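Local coordinates for histone-lysine N-methyltransferase SETMAR (PDB 3F2K), which binds DNA and dimethylates histone H3, acts in double-strand break repair, and keeps some nuclease activity in its mariner transposase domain, at residues I77-A82 with L162-H167. Residues are numbered along the deposited sequence; the frame is centred on the assembly and turned at random.
Sequences IWWSAA and LPTNYH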
# COMPACT_ATOMS: atom_id res chain seq x y z
N ILE A 77 -0.09 4.31 5.00
CA ILE A 77 -1.53 4.20 4.77
C ILE A 77 -1.88 2.75 4.42
O ILE A 77 -1.19 2.07 3.62
CB ILE A 77 -2.04 5.18 3.68
CG1 ILE A 77 -3.59 5.12 3.58
CG2 ILE A 77 -1.37 4.92 2.35
CD1 ILE A 77 -4.23 6.11 2.60
N TRP A 78 -2.97 2.29 5.01
CA TRP A 78 -3.47 0.99 4.84
C TRP A 78 -4.92 1.09 4.34
O TRP A 78 -5.74 1.78 4.94
CB TRP A 78 -3.53 0.25 6.22
CG TRP A 78 -2.20 0.22 6.99
CD1 TRP A 78 -1.62 1.24 7.70
CD2 TRP A 78 -1.36 -0.88 7.12
NE1 TRP A 78 -0.48 0.83 8.28
CE2 TRP A 78 -0.28 -0.48 7.92
CE3 TRP A 78 -1.41 -2.20 6.61
CZ2 TRP A 78 0.78 -1.32 8.22
CZ3 TRP A 78 -0.37 -3.03 6.89
CH2 TRP A 78 0.69 -2.60 7.73
N TRP A 79 -5.25 0.28 3.35
CA TRP A 79 -6.59 0.37 2.73
C TRP A 79 -6.96 -0.85 1.89
O TRP A 79 -6.11 -1.68 1.50
CB TRP A 79 -6.65 1.64 1.86
CG TRP A 79 -5.58 1.70 0.84
CD1 TRP A 79 -4.26 2.02 1.02
CD2 TRP A 79 -5.76 1.49 -0.57
NE1 TRP A 79 -3.60 2.05 -0.20
CE2 TRP A 79 -4.51 1.73 -1.19
CE3 TRP A 79 -6.87 1.16 -1.35
CZ2 TRP A 79 -4.31 1.59 -2.60
CZ3 TRP A 79 -6.72 1.05 -2.77
CH2 TRP A 79 -5.41 1.24 -3.37
N SER A 80 -8.26 -0.98 1.61
CA SER A 80 -8.75 -2.01 0.70
C SER A 80 -9.71 -1.35 -0.34
O SER A 80 -10.01 -0.14 -0.28
CB SER A 80 -9.50 -3.03 1.50
OG SER A 80 -10.63 -2.36 2.04
N ALA A 81 -10.26 -2.19 -1.21
CA ALA A 81 -11.23 -1.69 -2.19
C ALA A 81 -12.44 -1.08 -1.48
O ALA A 81 -13.13 -0.23 -2.07
CB ALA A 81 -11.71 -2.83 -3.13
N ALA A 82 -12.71 -1.50 -0.23
CA ALA A 82 -13.86 -0.98 0.47
C ALA A 82 -13.63 0.42 1.02
O ALA A 82 -14.61 1.11 1.34
CB ALA A 82 -14.34 -1.96 1.57
N LEU A 162 2.11 -1.80 -7.03
CA LEU A 162 1.85 -1.61 -5.59
C LEU A 162 0.78 -0.52 -5.55
O LEU A 162 1.09 0.61 -5.79
CB LEU A 162 3.18 -1.14 -4.91
CG LEU A 162 3.24 -1.08 -3.40
CD1 LEU A 162 3.02 -2.48 -2.74
CD2 LEU A 162 4.60 -0.45 -2.98
N PRO A 163 -0.48 -0.85 -5.31
CA PRO A 163 -1.50 0.19 -5.45
C PRO A 163 -1.38 1.46 -4.59
O PRO A 163 -1.85 2.52 -5.03
CB PRO A 163 -2.85 -0.54 -5.20
CG PRO A 163 -2.51 -2.04 -5.52
CD PRO A 163 -1.06 -2.19 -4.98
N THR A 164 -0.80 1.38 -3.39
CA THR A 164 -0.69 2.58 -2.62
C THR A 164 0.19 3.56 -3.38
O THR A 164 -0.05 4.76 -3.38
CB THR A 164 -0.11 2.33 -1.23
OG1 THR A 164 -0.91 1.30 -0.61
CG2 THR A 164 -0.11 3.62 -0.38
N ASN A 165 1.19 3.01 -4.05
CA ASN A 165 2.12 3.87 -4.76
C ASN A 165 1.53 4.39 -6.11
O ASN A 165 1.50 5.62 -6.32
CB ASN A 165 3.42 3.09 -4.96
CG ASN A 165 4.56 3.99 -5.13
OD1 ASN A 165 4.81 4.45 -6.22
ND2 ASN A 165 5.26 4.27 -4.03
N TYR A 166 1.04 3.50 -6.96
CA TYR A 166 0.57 3.94 -8.30
C TYR A 166 -0.79 4.69 -8.28
O TYR A 166 -1.08 5.49 -9.18
CB TYR A 166 0.56 2.83 -9.32
CG TYR A 166 -0.48 1.73 -9.16
CD1 TYR A 166 -1.89 2.01 -9.30
CD2 TYR A 166 -0.10 0.42 -8.86
CE1 TYR A 166 -2.83 0.98 -9.21
CE2 TYR A 166 -1.01 -0.60 -8.77
CZ TYR A 166 -2.37 -0.32 -8.90
OH TYR A 166 -3.21 -1.37 -8.76
N HIS A 167 -1.55 4.51 -7.20
CA HIS A 167 -2.88 5.12 -7.08
C HIS A 167 -2.92 6.19 -6.00
O HIS A 167 -2.99 7.42 -6.31
CB HIS A 167 -3.96 4.05 -6.79
CG HIS A 167 -5.35 4.61 -6.84
ND1 HIS A 167 -5.85 5.21 -7.98
CD2 HIS A 167 -6.35 4.64 -5.91
CE1 HIS A 167 -7.09 5.64 -7.73
NE2 HIS A 167 -7.42 5.29 -6.49
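Trp79 leaves strand 72-80 with its CB directed at helix 163-176. CG is wedged between the two backbone branches, N and C, and from there the indole extends to the first turn of the helix. CD1 is 3.8 Å from Thr164 OG1. NE1 goes further and donates a hydrogen bond to Thr164 OG1 at 2.8 Å. The bond is bent, with an N-H...O angle of 139°, and OG1 lies 27° out of the indole plane. CE2 is 3.7 Å from the same Thr164 OG1. Next along the rim, CZ2 meets the carbonyl carbon of Pro163 edge-on at 3.5 Å. At the tip, CH2 touches Pro163 CB at 3.6 Å and approaches His167 CD2 obliquely at 4.3 Å. The strand belongs to the central mixed sheet of the RNase H-like DDE transposase fold. Strand 77-80 and helix 163-167 run nearly perpendicular (93°). The Thr164 side chain touches Asp38, a magnesium ligand, and is about 8 Å from the bound ion. Its CG2, anti to the backbone N, presses on Ile77 CG2 at 3.3 Å, tighter than usual for two carbons. His167 NE2 is hydrogen-bonded elsewhere, to Phe202 O. Ile207 of helix 202-219 also packs on Trp79.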